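Local coordinates for protein V-type ATP synthase alpha chain (Nanoarchaeum equitans Kin4-M, PDB 5BN3) that belongs to the alpha/beta subunit family of rotary ATP synthases and V-type ATPases, as subunit A, and carries a P-loop-type nucleotide-binding domain with bound ADP, at residues 203-208 with 496-501. Sequence-based numbering, arbitrary orientation.
Sequences GTRVLD and ENDSYS
Asp498 and Arg205 form a buried salt bridge between the C-terminal domain and the P-loop-type nucleotide-binding domain of this V-type subunit A, where the loop leading into helix 503-523 lies against the start of helix 205-210. One carboxylate oxygen does the work: Asp498 OD1 takes NH2 of Arg205 at 3.0 Å on its syn lone pair and NH1 at 3.2 Å nearly along its C-O axis. The guanidinium and carboxylate planes lie only 9° apart, while the two side chains as a whole cross at about a right angle. Asp498 OD2 turns instead to Arg545 and the amide of Asp492, a residue of the ADP pocket; the bound ADP is about 8 Å from the Asp498 side chain. The carbonyls of Phe488 and Gln490 also hold the guanidinium, through NE and NH2, which should fix its rotation. At Ser499 the link is a water that donates to its carbonyl O and also meets Thr204 OG1; the Ser499 hydroxyl binds Trp239. Tyr500 sets its ring obliquely against Gly203, CE1 lying 3.9 Å from CA, where a beta carbon on Gly203 would run into CD1. Ser501 closes the contact. Ser501 N donates to Gly203 O at 3.0 Å, in the carbonyl plane and on a lone pair, and Gln491 NE2 bonds the same oxygen. With OG anti to its own backbone N (chi1 -172°), the hydroxyl sits beside the Arg205 chain, 3.3 Å from CG, accepts a weak bond from NH1 and also pairs with Thr506. A further water donates to Ser501 O and lies unusually close to Asp208 OD2, so that second bond is doubtful. Asp208 OD1 bonds Thr202 OG1, and OD2 accepts Gly203 N on its syn lone pair at 2.8 Å.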
# COMPACT_ATOMS: atom_id res chain seq x y z
N GLY A 203 -9.09 40.45 0.82
CA GLY A 203 -8.63 41.22 -0.31
C GLY A 203 -8.41 40.32 -1.51
O GLY A 203 -8.08 40.79 -2.60
N THR A 204 -8.60 39.02 -1.30
CA THR A 204 -8.55 38.04 -2.37
C THR A 204 -9.98 37.58 -2.67
O THR A 204 -10.68 37.09 -1.78
CB THR A 204 -7.68 36.83 -2.00
OG1 THR A 204 -6.32 37.26 -1.80
CG2 THR A 204 -7.71 35.78 -3.10
N ARG A 205 -10.41 37.74 -3.92
CA ARG A 205 -11.80 37.53 -4.32
C ARG A 205 -12.37 36.14 -3.99
O ARG A 205 -13.45 36.03 -3.40
CB ARG A 205 -11.98 37.83 -5.81
CG ARG A 205 -11.80 39.30 -6.17
CD ARG A 205 -12.09 39.58 -7.64
NE ARG A 205 -11.02 39.09 -8.51
CZ ARG A 205 -9.95 39.81 -8.84
NH1 ARG A 205 -9.79 41.03 -8.36
NH2 ARG A 205 -9.03 39.29 -9.64
N VAL A 206 -11.65 35.09 -4.36
CA VAL A 206 -12.13 33.73 -4.14
C VAL A 206 -12.31 33.45 -2.64
O VAL A 206 -13.23 32.73 -2.24
CB VAL A 206 -11.22 32.67 -4.82
CG1 VAL A 206 -9.80 32.72 -4.25
CG2 VAL A 206 -11.81 31.28 -4.68
N LEU A 207 -11.46 34.05 -1.82
CA LEU A 207 -11.54 33.84 -0.37
C LEU A 207 -12.58 34.75 0.29
O LEU A 207 -13.02 34.46 1.40
CB LEU A 207 -10.17 34.06 0.28
CG LEU A 207 -9.03 33.15 -0.18
CD1 LEU A 207 -7.84 33.28 0.76
CD2 LEU A 207 -9.49 31.71 -0.26
N ASP A 208 -12.96 35.83 -0.37
CA ASP A 208 -13.90 36.78 0.22
C ASP A 208 -15.36 36.48 -0.12
O ASP A 208 -16.26 36.75 0.68
CB ASP A 208 -13.54 38.22 -0.18
CG ASP A 208 -12.24 38.69 0.44
OD1 ASP A 208 -11.77 38.04 1.40
OD2 ASP A 208 -11.69 39.70 -0.04
N GLU A 496 0.33 45.32 -9.89
CA GLU A 496 0.08 46.47 -9.02
C GLU A 496 -1.41 46.76 -8.83
O GLU A 496 -1.83 47.24 -7.77
CB GLU A 496 0.79 47.71 -9.58
CG GLU A 496 0.89 48.87 -8.61
CD GLU A 496 1.64 50.05 -9.20
OE1 GLU A 496 1.77 50.12 -10.44
OE2 GLU A 496 2.11 50.91 -8.41
N ASN A 497 -2.21 46.46 -9.85
CA ASN A 497 -3.64 46.74 -9.80
C ASN A 497 -4.50 45.57 -9.30
O ASN A 497 -5.54 45.79 -8.68
CB ASN A 497 -4.14 47.20 -11.17
CG ASN A 497 -3.64 48.58 -11.55
OD1 ASN A 497 -3.45 49.44 -10.70
ND2 ASN A 497 -3.41 48.79 -12.84
N ASP A 498 -4.06 44.35 -9.57
CA ASP A 498 -4.88 43.17 -9.24
C ASP A 498 -4.55 42.53 -7.90
O ASP A 498 -5.36 41.78 -7.35
CB ASP A 498 -4.78 42.13 -10.37
CG ASP A 498 -5.92 41.13 -10.34
OD1 ASP A 498 -6.99 41.45 -9.77
OD2 ASP A 498 -5.76 40.03 -10.89
N SER A 499 -3.37 42.83 -7.36
CA SER A 499 -2.91 42.24 -6.10
C SER A 499 -3.94 42.38 -4.97
O SER A 499 -4.26 41.40 -4.29
CB SER A 499 -1.58 42.85 -5.68
OG SER A 499 -1.13 42.29 -4.45
N TYR A 500 -4.45 43.59 -4.79
CA TYR A 500 -5.49 43.85 -3.81
C TYR A 500 -6.84 44.05 -4.50
O TYR A 500 -6.94 44.77 -5.49
CB TYR A 500 -5.14 45.08 -2.97
CG TYR A 500 -6.25 45.53 -2.03
CD1 TYR A 500 -6.82 44.65 -1.12
CD2 TYR A 500 -6.70 46.84 -2.05
CE1 TYR A 500 -7.82 45.07 -0.26
CE2 TYR A 500 -7.70 47.26 -1.20
CZ TYR A 500 -8.25 46.37 -0.30
OH TYR A 500 -9.25 46.78 0.55
N SER A 501 -7.87 43.40 -3.97
CA SER A 501 -9.22 43.54 -4.52
C SER A 501 -10.19 43.97 -3.43
O SER A 501 -10.68 43.13 -2.66
CB SER A 501 -9.68 42.23 -5.16
OG SER A 501 -10.91 42.41 -5.85
O HOH W 1 -4.45 38.72 -3.91
O HOH W 2 -7.77 43.22 -7.65
O HOH W 3 -12.13 40.87 -2.21